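Local coordinates for protein group 1 truncated hemoglobin GlbN (PDB 1S69) that is an oxygen-binding heme protein of a cyanobacterium that holds oxygen in a very stable complex and releases it slowly, at residues S2-K7 / A106-V111; D15-K20 / A93-M98; D28-H33 / A88-A93; H77-E82 / R119-Q124. All coordinates share one frame; numbering follows the deposited sequence.

How the contacts relate
Three of the four contacts use helix 81-98. Contact 2 packs helix 10-26 against the C-terminal part of helix 81-98. Contact 3 joins the loop after helix 10-26 to the middle of helix 81-98, and contact 4 joins the N-terminal start of helix 81-98 to the chain end. Contact 1 instead ties helix 4-8 to helix 102-113. Contact 1 lies at the surface and mixes a leucine contact with a solvent-bridged ion pair. Contacts 2 and 3 are partly buried, yet differ: the first is mostly apolar, the second a salt-bridge network. Contact 4 is buried, apolar and borders the heme. V108 of contact 1 touches L95 of contact 2 and L91 and L92 of contact 3.

Contact 1: residues S2-K7 / A106-V111; sequences STLYEK and AEVAAV
L4 of helix 4-8 packs on V108 and on the CB of E107 in helix 102-113. Its CG, anti to the backbone N (chi1 -177°), is placed so that both methyls reach E107. L4 CD2 lies 3.9 Å from E107 CB. It also meets V108 CG2 at 4.1 Å and, more loosely, V111 CG2. L4 CD1 lies against a polar atom as well, 3.5 Å from E107 OE1. The two side chains lie alongside each other, running opposite ways. An alanine here would probably open a gap beside V108 and V111 and leave the aliphatic part of E107 without its cover. The polar part is an ion pair. K7 NZ and E107 OE2 form a long salt bridge of 3.9 Å. A water bridges the pair. It accepts from K7 NZ at 2.8 Å and donates to E107 OE1. T3 and E6 close a capping box at the start of helix 4-8. Beyond the contact, L4 and V108 both touch F55, and V108 packs on L91, L92 and L95 of helix 81-98.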
loop_
_atom_site.group_PDB
_atom_site.type_symbol
_atom_site.label_atom_id
_atom_site.label_comp_id
_atom_site.label_asym_id
_atom_site.label_seq_id
_atom_site.Cartn_x
_atom_site.Cartn_y
_atom_site.Cartn_z
ATOM N N SER A 2 -10.187 -1.038 -19.794
ATOM C CA SER A 2 -8.834 -0.643 -19.303
ATOM C C SER A 2 -8.782 -0.986 -17.819
ATOM O O SER A 2 -9.810 -0.924 -17.114
ATOM C CB SER A 2 -8.531 0.845 -19.587
ATOM O OG SER A 2 -9.491 1.703 -19.017
ATOM N N THR A 3 -7.641 -1.469 -17.362
ATOM C CA THR A 3 -7.482 -1.728 -15.902
ATOM C C THR A 3 -7.246 -0.436 -15.111
ATOM O O THR A 3 -6.865 0.592 -15.669
ATOM C CB THR A 3 -6.321 -2.680 -15.622
ATOM O OG1 THR A 3 -5.136 -2.077 -16.121
ATOM C CG2 THR A 3 -6.472 -3.984 -16.385
ATOM N N LEU A 4 -7.437 -0.510 -13.785
ATOM C CA LEU A 4 -7.040 0.578 -12.893
ATOM C C LEU A 4 -5.568 0.933 -13.091
ATOM O O LEU A 4 -5.212 2.095 -13.177
ATOM C CB LEU A 4 -7.315 0.175 -11.430
ATOM C CG LEU A 4 -7.034 1.190 -10.315
ATOM C CD1 LEU A 4 -7.713 2.504 -10.594
ATOM C CD2 LEU A 4 -7.542 0.581 -8.992
ATOM N N TYR A 5 -4.716 -0.087 -13.129
ATOM C CA TYR A 5 -3.315 0.108 -13.432
ATOM C C TYR A 5 -3.121 0.992 -14.653
ATOM O O TYR A 5 -2.458 2.013 -14.577
ATOM C CB TYR A 5 -2.681 -1.256 -13.647
ATOM C CG TYR A 5 -1.186 -1.256 -13.908
ATOM C CD1 TYR A 5 -0.280 -0.841 -12.923
ATOM C CD2 TYR A 5 -0.686 -1.691 -15.144
ATOM C CE1 TYR A 5 1.061 -0.850 -13.151
ATOM C CE2 TYR A 5 0.665 -1.741 -15.381
ATOM C CZ TYR A 5 1.540 -1.337 -14.373
ATOM O OH TYR A 5 2.895 -1.377 -14.590
ATOM N N GLU A 6 -3.731 0.614 -15.776
ATOM C CA GLU A 6 -3.657 1.433 -16.987
ATOM C C GLU A 6 -4.219 2.882 -16.793
ATOM O O GLU A 6 -3.596 3.859 -17.187
ATOM C CB GLU A 6 -4.388 0.715 -18.127
ATOM C CG GLU A 6 -3.494 -0.325 -18.731
ATOM C CD GLU A 6 -4.218 -1.416 -19.476
ATOM O OE1 GLU A 6 -5.499 -1.594 -19.413
ATOM O OE2 GLU A 6 -3.438 -2.145 -20.149
ATOM N N LYS A 7 -5.368 3.003 -16.151
ATOM C CA LYS A 7 -5.989 4.311 -16.004
ATOM C C LYS A 7 -5.157 5.303 -15.203
ATOM O O LYS A 7 -5.195 6.513 -15.440
ATOM C CB LYS A 7 -7.365 4.145 -15.362
ATOM C CG LYS A 7 -8.363 3.464 -16.276
ATOM C CD LYS A 7 -9.629 3.318 -15.508
ATOM C CE LYS A 7 -10.662 2.582 -16.287
ATOM N NZ LYS A 7 -11.697 2.221 -15.314
ATOM N N ALA A 106 -10.837 7.027 -5.554
ATOM C CA ALA A 106 -11.902 6.140 -5.047
ATOM C C ALA A 106 -11.782 4.611 -5.360
ATOM O O ALA A 106 -12.091 3.764 -4.476
ATOM C CB ALA A 106 -13.198 6.603 -5.552
ATOM N N GLU A 107 -11.422 4.250 -6.605
ATOM C CA GLU A 107 -11.191 2.837 -6.969
ATOM C C GLU A 107 -10.020 2.250 -6.150
ATOM O O GLU A 107 -10.092 1.118 -5.681
ATOM C CB GLU A 107 -10.817 2.685 -8.440
ATOM C CG GLU A 107 -11.994 2.867 -9.341
ATOM C CD GLU A 107 -11.689 2.507 -10.767
ATOM O OE1 GLU A 107 -11.024 1.466 -11.006
ATOM O OE2 GLU A 107 -12.109 3.290 -11.638
ATOM N N VAL A 108 -8.971 3.035 -5.993
ATOM C CA VAL A 108 -7.857 2.627 -5.153
ATOM C C VAL A 108 -8.292 2.434 -3.681
ATOM O O VAL A 108 -7.884 1.451 -3.061
ATOM C CB VAL A 108 -6.688 3.604 -5.225
ATOM C CG1 VAL A 108 -5.550 3.204 -4.158
ATOM C CG2 VAL A 108 -6.085 3.602 -6.618
ATOM N N ALA A 109 -9.098 3.369 -3.146
ATOM C CA ALA A 109 -9.609 3.272 -1.766
ATOM C C ALA A 109 -10.359 1.950 -1.523
ATOM O O ALA A 109 -10.223 1.342 -0.446
ATOM C CB ALA A 109 -10.509 4.482 -1.412
ATOM N N ALA A 110 -11.138 1.524 -2.522
ATOM C CA ALA A 110 -11.886 0.269 -2.448
ATOM C C ALA A 110 -10.933 -0.970 -2.398
ATOM O O ALA A 110 -11.186 -1.943 -1.708
ATOM C CB ALA A 110 -12.859 0.181 -3.642
ATOM N N VAL A 111 -9.812 -0.908 -3.092
ATOM C CA VAL A 111 -8.826 -1.977 -3.001
ATOM C C VAL A 111 -8.126 -2.064 -1.612
ATOM O O VAL A 111 -8.036 -3.166 -0.982
ATOM C CB VAL A 111 -7.760 -1.818 -4.180
ATOM C CG1 VAL A 111 -6.561 -2.796 -4.084
ATOM C CG2 VAL A 111 -8.460 -1.958 -5.498
HETATM O O HOH W 1 -10.602 0.628 -13.342
#

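Contact 2: residues D15-K20 / A93-M98; sequences DLAVDK and ATLKEM
A17 and K20 of helix 10-26 pack on T94, L95 and M98 of helix 81-98 in a mainly apolar helix-helix contact. In globin terms this is the crossing of the B and G helices, within the two-on-two helical fold of truncated hemoglobins. The short segments run at 125° to each other, with their axes 9.5 Å apart at closest approach. A17, with only a methyl, sits in the middle of the interface. Its CB lies 4.0 Å from L95 CD2, and L95 in turn packs on I105 and V108 of helix 102-113. One turn on, K20 CB presses on T94 CG2 at 3.5 Å, tighter than usual for two carbons. A chi1 of -69° puts T94 OG1 anti to the carbonyl carbon and leaves CG2, anti to the backbone N, to face K20. This methyl also lies 3.6 Å from A17 O. The hydroxyl T94 OG1 is hydrogen-bonded to D90 O and to R24 NE, so it has its partners outside this pair of segments. The contact is more open at L16 and K20, whereas A17, T94 and L95 are buried. The M98 chain runs out straight as far as SD and then bends at chi3 (64°), which sets CE beside L16. M98 CE meets L16 CD1 at 3.6 Å, while M98 SD rests 3.6 Å from A17 CA.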
loop_
_atom_site.group_PDB
_atom_site.type_symbol
_atom_site.label_atom_id
_atom_site.label_comp_id
_atom_site.label_asym_id
_atom_site.label_seq_id
_atom_site.Cartn_x
_atom_site.Cartn_y
_atom_site.Cartn_z
ATOM N N ASP A 15 5.236 3.508 -9.920
ATOM C CA ASP A 15 6.622 3.629 -9.411
ATOM C C ASP A 15 6.746 4.880 -8.612
ATOM O O ASP A 15 7.278 4.879 -7.494
ATOM C CB ASP A 15 7.642 3.631 -10.580
ATOM C CG ASP A 15 9.105 3.930 -10.114
ATOM O OD1 ASP A 15 9.856 2.944 -9.787
ATOM O OD2 ASP A 15 9.597 5.104 -10.075
ATOM N N LEU A 16 6.217 5.956 -9.184
ATOM C CA LEU A 16 6.181 7.280 -8.534
ATOM C C LEU A 16 5.295 7.297 -7.293
ATOM O O LEU A 16 5.673 7.856 -6.265
ATOM C CB LEU A 16 5.635 8.317 -9.499
ATOM C CG LEU A 16 6.037 9.781 -9.316
ATOM C CD1 LEU A 16 4.840 10.664 -8.994
ATOM C CD2 LEU A 16 7.232 10.049 -8.350
ATOM N N ALA A 17 4.094 6.731 -7.402
ATOM C CA ALA A 17 3.190 6.661 -6.247
ATOM C C ALA A 17 3.827 5.940 -5.067
ATOM O O ALA A 17 3.715 6.373 -3.949
ATOM C CB ALA A 17 1.889 5.976 -6.625
ATOM N N VAL A 18 4.433 4.800 -5.312
ATOM C CA VAL A 18 5.046 4.012 -4.246
ATOM C C VAL A 18 6.203 4.776 -3.558
ATOM O O VAL A 18 6.347 4.773 -2.338
ATOM C CB VAL A 18 5.499 2.608 -4.756
ATOM C CG1 VAL A 18 6.383 1.888 -3.711
ATOM C CG2 VAL A 18 4.232 1.693 -4.996
ATOM N N ASP A 19 7.009 5.443 -4.357
ATOM C CA ASP A 19 8.137 6.187 -3.812
ATOM C C ASP A 19 7.673 7.303 -2.901
ATOM O O ASP A 19 8.168 7.461 -1.762
ATOM C CB ASP A 19 8.969 6.805 -4.921
ATOM C CG ASP A 19 9.826 5.803 -5.624
ATOM O OD1 ASP A 19 9.993 4.634 -5.225
ATOM O OD2 ASP A 19 10.424 6.136 -6.660
ATOM N N LYS A 20 6.709 8.046 -3.414
ATOM C CA LYS A 20 6.103 9.146 -2.722
ATOM C C LYS A 20 5.329 8.700 -1.489
ATOM O O LYS A 20 5.338 9.361 -0.445
ATOM C CB LYS A 20 5.123 9.890 -3.673
ATOM C CG LYS A 20 5.697 10.866 -4.761
ATOM C CD LYS A 20 6.915 11.586 -4.263
ATOM C CE LYS A 20 6.976 13.092 -4.721
ATOM N NZ LYS A 20 8.361 13.664 -4.389
ATOM N N ALA A 93 -3.732 10.124 -0.073
ATOM C CA ALA A 93 -3.168 11.493 -0.008
ATOM C C ALA A 93 -2.114 11.685 -1.054
ATOM O O ALA A 93 -2.126 12.715 -1.744
ATOM C CB ALA A 93 -2.570 11.828 1.375
ATOM N N THR A 94 -1.243 10.678 -1.199
ATOM C CA THR A 94 -0.163 10.684 -2.177
ATOM C C THR A 94 -0.740 10.765 -3.604
ATOM O O THR A 94 -0.255 11.582 -4.419
ATOM C CB THR A 94 0.694 9.423 -2.010
ATOM O OG1 THR A 94 1.414 9.509 -0.771
ATOM C CG2 THR A 94 1.746 9.275 -3.134
ATOM N N LEU A 95 -1.725 9.915 -3.899
ATOM C CA LEU A 95 -2.418 9.956 -5.194
ATOM C C LEU A 95 -3.079 11.317 -5.464
ATOM O O LEU A 95 -2.966 11.815 -6.565
ATOM C CB LEU A 95 -3.450 8.846 -5.309
ATOM C CG LEU A 95 -2.863 7.440 -5.247
ATOM C CD1 LEU A 95 -3.966 6.451 -5.331
ATOM C CD2 LEU A 95 -1.881 7.181 -6.367
ATOM N N LYS A 96 -3.782 11.888 -4.482
ATOM C CA LYS A 96 -4.347 13.230 -4.633
ATOM C C LYS A 96 -3.260 14.269 -4.977
ATOM O O LYS A 96 -3.381 15.058 -5.905
ATOM C CB LYS A 96 -5.096 13.631 -3.390
ATOM C CG LYS A 96 -5.759 14.973 -3.536
ATOM C CD LYS A 96 -6.500 15.277 -2.302
ATOM C CE LYS A 96 -7.503 16.417 -2.536
ATOM N NZ LYS A 96 -8.241 16.687 -1.259
ATOM N N GLU A 97 -2.155 14.224 -4.258
ATOM C CA GLU A 97 -1.069 15.111 -4.492
ATOM C C GLU A 97 -0.477 14.979 -5.908
ATOM O O GLU A 97 0.069 15.939 -6.461
ATOM C CB GLU A 97 -0.045 14.803 -3.458
ATOM C CG GLU A 97 0.618 16.029 -2.942
ATOM C CD GLU A 97 2.099 15.812 -2.959
ATOM O OE1 GLU A 97 2.662 15.817 -4.104
ATOM O OE2 GLU A 97 2.672 15.587 -1.842
ATOM N N MET A 98 -0.596 13.797 -6.491
ATOM C CA MET A 98 0.016 13.503 -7.781
ATOM C C MET A 98 -0.903 13.975 -8.899
ATOM O O MET A 98 -0.496 13.963 -10.064
ATOM C CB MET A 98 0.245 11.997 -7.931
ATOM C CG MET A 98 1.541 11.504 -7.330
ATOM S SD MET A 98 1.536 9.681 -7.345
ATOM C CE MET A 98 1.507 9.200 -9.245
#

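Contact 3: residues D28-H33 / A88-A93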
loop_
_atom_site.group_PDB
_atom_site.type_symbol
_atom_site.label_atom_id
_atom_site.label_comp_id
_atom_site.label_asym_id
_atom_site.label_seq_id
_atom_site.Cartn_x
_atom_site.Cartn_y
_atom_site.Cartn_z
ATOM N N ASP A 28 5.113 9.977 8.847
ATOM C CA ASP A 28 3.845 9.820 9.546
ATOM C C ASP A 28 4.154 9.197 10.925
ATOM O O ASP A 28 4.439 8.011 11.044
ATOM C CB ASP A 28 2.934 8.904 8.692
ATOM C CG ASP A 28 1.549 8.806 9.218
ATOM O OD1 ASP A 28 1.370 9.082 10.432
ATOM O OD2 ASP A 28 0.594 8.355 8.545
ATOM N N ASP A 29 4.116 10.028 11.961
ATOM C CA ASP A 29 4.370 9.578 13.341
ATOM C C ASP A 29 3.470 8.439 13.843
ATOM O O ASP A 29 3.835 7.723 14.783
ATOM C CB ASP A 29 4.205 10.758 14.250
ATOM C CG ASP A 29 5.424 11.640 14.243
ATOM O OD1 ASP A 29 6.457 11.388 13.507
ATOM O OD2 ASP A 29 5.417 12.635 14.974
ATOM N N ARG A 30 2.326 8.255 13.201
ATOM C CA ARG A 30 1.428 7.129 13.579
ATOM C C ARG A 30 2.027 5.756 13.236
ATOM O O ARG A 30 1.735 4.745 13.889
ATOM C CB ARG A 30 0.129 7.301 12.870
ATOM C CG ARG A 30 -0.587 8.604 13.263
ATOM C CD ARG A 30 -1.852 8.844 12.453
ATOM N NE ARG A 30 -1.536 9.016 11.014
ATOM C CZ ARG A 30 -2.436 9.256 10.075
ATOM N NH1 ARG A 30 -3.704 9.313 10.398
ATOM N NH2 ARG A 30 -2.077 9.345 8.806
ATOM N N ILE A 31 2.889 5.737 12.222
ATOM C CA ILE A 31 3.315 4.435 11.638
ATOM C C ILE A 31 4.744 4.290 11.229
ATOM O O ILE A 31 5.177 3.188 10.914
ATOM C CB ILE A 31 2.393 4.057 10.406
ATOM C CG1 ILE A 31 2.432 5.152 9.336
ATOM C CG2 ILE A 31 0.948 3.707 10.905
ATOM C CD1 ILE A 31 1.725 4.782 7.983
ATOM N N LYS A 32 5.518 5.372 11.230
ATOM C CA LYS A 32 6.871 5.295 10.608
ATOM C C LYS A 32 7.804 4.286 11.270
ATOM O O LYS A 32 8.665 3.685 10.624
ATOM C CB LYS A 32 7.538 6.668 10.653
ATOM C CG LYS A 32 7.866 7.176 12.086
ATOM C CD LYS A 32 8.059 8.713 12.057
ATOM C CE LYS A 32 8.722 9.178 13.399
ATOM N NZ LYS A 32 8.939 10.662 13.416
ATOM N N HIS A 33 7.596 4.092 12.562
ATOM C CA HIS A 33 8.409 3.198 13.382
ATOM C C HIS A 33 8.227 1.729 12.982
ATOM O O HIS A 33 9.140 0.913 13.252
ATOM C CB HIS A 33 8.120 3.412 14.897
ATOM C CG HIS A 33 6.663 3.289 15.238
ATOM N ND1 HIS A 33 5.742 4.277 14.945
ATOM C CD2 HIS A 33 5.959 2.268 15.783
ATOM C CE1 HIS A 33 4.536 3.873 15.296
ATOM N NE2 HIS A 33 4.637 2.654 15.802
ATOM N N ALA A 88 -3.835 3.620 4.556
ATOM C CA ALA A 88 -4.795 3.850 3.458
ATOM C C ALA A 88 -4.897 5.322 3.198
ATOM O O ALA A 88 -4.903 5.756 2.080
ATOM C CB ALA A 88 -6.196 3.302 3.790
ATOM N N GLU A 89 -4.963 6.094 4.263
ATOM C CA GLU A 89 -5.051 7.534 4.166
ATOM C C GLU A 89 -3.804 8.156 3.512
ATOM O O GLU A 89 -3.938 9.062 2.667
ATOM C CB GLU A 89 -5.284 8.063 5.568
ATOM C CG GLU A 89 -5.382 9.560 5.764
ATOM C CD GLU A 89 -5.286 9.888 7.253
ATOM O OE1 GLU A 89 -5.691 9.054 8.103
ATOM O OE2 GLU A 89 -4.735 10.953 7.570
ATOM N N ASP A 90 -2.619 7.648 3.845
ATOM C CA ASP A 90 -1.366 8.118 3.279
ATOM C C ASP A 90 -1.297 7.767 1.789
ATOM O O ASP A 90 -0.754 8.530 0.978
ATOM C CB ASP A 90 -0.160 7.458 3.986
ATOM C CG ASP A 90 0.122 8.066 5.353
ATOM O OD1 ASP A 90 -0.564 9.051 5.713
ATOM O OD2 ASP A 90 0.952 7.571 6.150
ATOM N N LEU A 91 -1.773 6.579 1.433
ATOM C CA LEU A 91 -1.748 6.183 0.020
ATOM C C LEU A 91 -2.635 7.130 -0.801
ATOM O O LEU A 91 -2.264 7.560 -1.915
ATOM C CB LEU A 91 -2.178 4.718 -0.162
ATOM C CG LEU A 91 -2.259 4.206 -1.603
ATOM C CD1 LEU A 91 -0.859 4.288 -2.300
ATOM C CD2 LEU A 91 -2.815 2.760 -1.660
ATOM N N LEU A 92 -3.822 7.396 -0.289
ATOM C CA LEU A 92 -4.808 8.173 -1.048
ATOM C C LEU A 92 -4.398 9.643 -1.125
ATOM O O LEU A 92 -4.606 10.277 -2.165
ATOM C CB LEU A 92 -6.210 7.996 -0.478
ATOM C CG LEU A 92 -6.758 6.556 -0.426
ATOM C CD1 LEU A 92 -8.122 6.613 0.190
ATOM C CD2 LEU A 92 -6.788 5.844 -1.772
ATOM N N ALA A 93 -3.732 10.124 -0.073
ATOM C CA ALA A 93 -3.168 11.493 -0.008
ATOM C C ALA A 93 -2.114 11.685 -1.054
ATOM O O ALA A 93 -2.126 12.715 -1.744
ATOM C CB ALA A 93 -2.570 11.828 1.375
#
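R30 meets E89 of helix 81-98 with two nitrogens. R30 NH1 donates to E89 OE1 at 3.0 Å, close to the guanidinium plane, while R30 NH2 makes a weak bond to E89 OE2. The guanidinium and the E89 carboxylate are turned 70° apart. R30 NH2 also forms a salt bridge with D90 OD1 at 3.5 Å. D28 OD2 lies 2.5 Å from D90 OD2, and I31 meets D90 tip to tip, CD1 to OD2. The R30 chain bends at chi3 (-63°), which places NE. D28 is gripped side-on, with R30 NE 3.0 Å from D28 OD1 and R30 NH2 2.9 Å from D28 OD2. D28 OD1 also accepts from R30 N, an Asx turn. An alanine in place of D28 would probably leave R30 NE without its mate and the guanidinium freer to turn. This salt-bridge network of four residues ties the loop between helices 10-26 and 40-54 to helix 81-98. I31 also touches the heme, V25 of helix 10-26, and H83 and V87.

Contact 4: residues H77-E82 / R119-Q124; sequences HGLNGE and RDVLNQ. With HEM (protoporphyrin IX containing Fe), chain D.
The side chains of L79 and L122 lie roughly perpendicular. L79 CG, placed by a chi1 of -175° anti to the backbone N, lies 3.9 Å from L122 CD2, the branch that also reaches N80 O at 3.5 Å. The other branch, L122 CD1, sits 3.9 Å from G81 CA. From CG the two L79 methyls part: L79 CD2 meets V121 CG1 at 4.2 Å, and L79 CD1 lies 3.3 Å from the heme vinyl carbon CAC. V121 also faces the heme, with CG1 3.7 Å from the meso carbon CHC. Both residues therefore line the heme pocket of this globin, and V121 packs on H70, the proximal iron ligand. The backbones are a helix start and a helix end. N80 caps helix 81-98 through a weak bond from E82 N to N80 OD1, and N123 ends helix 115-121 in a Schellman motif. A water between the segments lies 2.7 Å from L79 O and 3.0 Å from L122 O. R67 forms salt bridges with D120 and the Q124 terminal carboxylate.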
loop_
_atom_site.group_PDB
_atom_site.type_symbol
_atom_site.label_atom_id
_atom_site.label_comp_id
_atom_site.label_asym_id
_atom_site.label_seq_id
_atom_site.Cartn_x
_atom_site.Cartn_y
_atom_site.Cartn_z
ATOM N N HIS A 77 4.266 -5.965 17.747
ATOM C CA HIS A 77 4.413 -4.480 17.667
ATOM C C HIS A 77 3.111 -3.762 17.680
ATOM O O HIS A 77 3.050 -2.578 17.332
ATOM C CB HIS A 77 5.308 -4.040 16.477
ATOM C CG HIS A 77 6.637 -4.764 16.465
ATOM N ND1 HIS A 77 7.679 -4.473 17.332
ATOM C CD2 HIS A 77 7.025 -5.865 15.791
ATOM C CE1 HIS A 77 8.659 -5.336 17.150
ATOM N NE2 HIS A 77 8.284 -6.188 16.219
ATOM N N GLY A 78 2.037 -4.478 18.028
ATOM C CA GLY A 78 0.758 -3.816 18.240
ATOM C C GLY A 78 0.065 -3.303 16.976
ATOM O O GLY A 78 -0.820 -2.421 17.042
ATOM N N LEU A 79 0.400 -3.874 15.822
ATOM C CA LEU A 79 -0.267 -3.376 14.583
ATOM C C LEU A 79 -1.796 -3.551 14.709
ATOM O O LEU A 79 -2.254 -4.663 14.907
ATOM C CB LEU A 79 0.245 -4.145 13.345
ATOM C CG LEU A 79 -0.323 -3.606 12.004
ATOM C CD1 LEU A 79 0.381 -2.247 11.730
ATOM C CD2 LEU A 79 -0.062 -4.685 10.867
ATOM N N ASN A 80 -2.542 -2.458 14.510
ATOM C CA ASN A 80 -4.006 -2.416 14.624
ATOM C C ASN A 80 -4.752 -1.581 13.519
ATOM O O ASN A 80 -4.129 -1.086 12.566
ATOM C CB ASN A 80 -4.389 -1.905 16.044
ATOM C CG ASN A 80 -4.015 -0.430 16.261
ATOM O OD1 ASN A 80 -4.040 0.401 15.332
ATOM N ND2 ASN A 80 -3.645 -0.105 17.493
ATOM N N GLY A 81 -6.066 -1.410 13.689
ATOM C CA GLY A 81 -6.945 -0.749 12.724
ATOM C C GLY A 81 -6.584 0.701 12.469
ATOM O O GLY A 81 -6.734 1.201 11.351
ATOM N N GLU A 82 -6.056 1.372 13.490
ATOM C CA GLU A 82 -5.655 2.771 13.352
ATOM C C GLU A 82 -4.447 2.924 12.431
ATOM O O GLU A 82 -4.406 3.844 11.633
ATOM C CB GLU A 82 -5.264 3.373 14.698
ATOM C CG GLU A 82 -6.205 2.965 15.796
ATOM C CD GLU A 82 -7.551 3.640 15.701
ATOM O OE1 GLU A 82 -8.482 3.159 14.931
ATOM O OE2 GLU A 82 -7.658 4.652 16.442
ATOM N N ARG A 119 -8.384 -7.879 6.916
ATOM C CA ARG A 119 -8.398 -9.018 7.841
ATOM C C ARG A 119 -7.053 -9.742 7.811
ATOM O O ARG A 119 -6.542 -10.178 8.820
ATOM C CB ARG A 119 -9.497 -10.008 7.447
ATOM C CG ARG A 119 -10.883 -9.539 7.802
ATOM C CD ARG A 119 -11.111 -9.771 9.212
ATOM N NE ARG A 119 -12.390 -9.240 9.618
ATOM C CZ ARG A 119 -13.167 -9.797 10.509
ATOM N NH1 ARG A 119 -12.814 -10.943 11.088
ATOM N NH2 ARG A 119 -14.329 -9.217 10.778
ATOM N N ASP A 120 -6.492 -9.901 6.621
ATOM C CA ASP A 120 -5.209 -10.620 6.509
ATOM C C ASP A 120 -4.033 -9.804 7.062
ATOM O O ASP A 120 -3.281 -10.309 7.914
ATOM C CB ASP A 120 -4.979 -11.053 5.069
ATOM C CG ASP A 120 -5.683 -12.383 4.743
ATOM O OD1 ASP A 120 -5.729 -13.317 5.560
ATOM O OD2 ASP A 120 -6.195 -12.565 3.637
ATOM N N VAL A 121 -3.919 -8.554 6.634
ATOM C CA VAL A 121 -2.888 -7.651 7.122
ATOM C C VAL A 121 -2.942 -7.634 8.646
ATOM O O VAL A 121 -1.929 -7.796 9.333
ATOM C CB VAL A 121 -3.076 -6.178 6.557
ATOM C CG1 VAL A 121 -2.184 -5.176 7.317
ATOM C CG2 VAL A 121 -2.753 -6.076 5.033
ATOM N N LEU A 122 -4.131 -7.410 9.203
ATOM C CA LEU A 122 -4.221 -7.335 10.673
ATOM C C LEU A 122 -4.306 -8.710 11.374
ATOM O O LEU A 122 -4.402 -8.787 12.599
ATOM C CB LEU A 122 -5.422 -6.418 11.077
ATOM C CG LEU A 122 -5.332 -4.956 10.582
ATOM C CD1 LEU A 122 -6.576 -4.189 10.947
ATOM C CD2 LEU A 122 -4.038 -4.247 11.089
ATOM N N ASN A 123 -4.307 -9.800 10.593
ATOM C CA ASN A 123 -4.265 -11.158 11.145
ATOM C C ASN A 123 -5.518 -11.381 12.028
ATOM O O ASN A 123 -5.415 -11.888 13.155
ATOM C CB ASN A 123 -3.012 -11.368 12.009
ATOM C CG ASN A 123 -1.745 -11.664 11.170
ATOM O OD1 ASN A 123 -1.041 -12.570 11.535
ATOM N ND2 ASN A 123 -1.451 -10.896 10.098
ATOM N N GLN A 124 -6.641 -10.878 11.553
ATOM C CA GLN A 124 -7.878 -10.943 12.299
ATOM C C GLN A 124 -8.747 -12.128 11.836
ATOM O O GLN A 124 -9.805 -12.291 12.491
ATOM C CB GLN A 124 -8.689 -9.740 12.014
ATOM C CG GLN A 124 -8.278 -8.527 12.731
ATOM C CD GLN A 124 -8.998 -7.325 12.194
ATOM O OE1 GLN A 124 -9.518 -7.323 11.041
ATOM N NE2 GLN A 124 -8.987 -6.270 12.964
ATOM O OXT GLN A 124 -8.425 -12.799 10.836
HETATM C CHA HEM D . 5.356 -5.493 4.073
HETATM C CHB HEM D . 1.503 -4.453 1.250
HETATM C CHC HEM D . -0.749 -2.550 5.101
HETATM C CHD HEM D . 3.605 -2.304 7.276
HETATM C C1A HEM D . 4.465 -5.426 2.992
HETATM C C2A HEM D . 4.698 -5.987 1.675
HETATM C C3A HEM D . 3.669 -5.674 0.895
HETATM C C4A HEM D . 2.731 -4.915 1.668
HETATM C CMA HEM D . 3.527 -6.045 -0.609
HETATM C CAA HEM D . 5.987 -6.765 1.311
HETATM C CBA HEM D . 5.549 -8.241 1.325
HETATM C CGA HEM D . 6.537 -9.265 0.782
HETATM O O1A HEM D . 7.426 -9.541 1.578
HETATM O O2A HEM D . 6.435 -9.828 -0.380
HETATM C C1B HEM D . 0.558 -3.893 2.085
HETATM C C2B HEM D . -0.739 -3.514 1.645
HETATM C C3B HEM D . -1.407 -3.004 2.719
HETATM C C4B HEM D . -0.480 -3.029 3.838
HETATM C CMB HEM D . -1.250 -3.724 0.177
HETATM C CAB HEM D . -2.848 -2.363 2.866
HETATM C CBB HEM D . -3.409 -1.458 2.004
HETATM C C1C HEM D . 0.262 -2.312 6.041
HETATM C C2C HEM D . 0.079 -1.579 7.270
HETATM C C3C HEM D . 1.308 -1.492 7.829
HETATM C C4C HEM D . 2.274 -2.155 6.993
HETATM C CMC HEM D . -1.329 -1.049 7.743
HETATM C CAC HEM D . 1.791 -0.817 9.127
HETATM C CBC HEM D . 1.431 0.436 9.368
HETATM C C1D HEM D . 4.465 -3.144 6.636
HETATM C C2D HEM D . 5.786 -3.445 7.072
HETATM C C3D HEM D . 6.283 -4.448 6.085
HETATM C C4D HEM D . 5.244 -4.678 5.155
HETATM C CMD HEM D . 6.553 -2.889 8.273
HETATM C CAD HEM D . 7.645 -5.110 6.035
HETATM C CBD HEM D . 7.420 -6.243 7.040
HETATM C CGD HEM D . 8.740 -6.747 7.531
HETATM O O1D HEM D . 9.318 -7.589 6.859
HETATM O O2D HEM D . 9.219 -6.329 8.591
HETATM N NA HEM D . 3.274 -4.755 2.923
HETATM N NB HEM D . 0.717 -3.568 3.439
HETATM N NC HEM D . 1.596 -2.640 5.921
HETATM N ND HEM D . 4.155 -3.912 5.512
HETATM FE FE HEM D . 2.458 -3.724 4.456
HETATM O O HOH W 2 -4.245 -6.480 14.500
#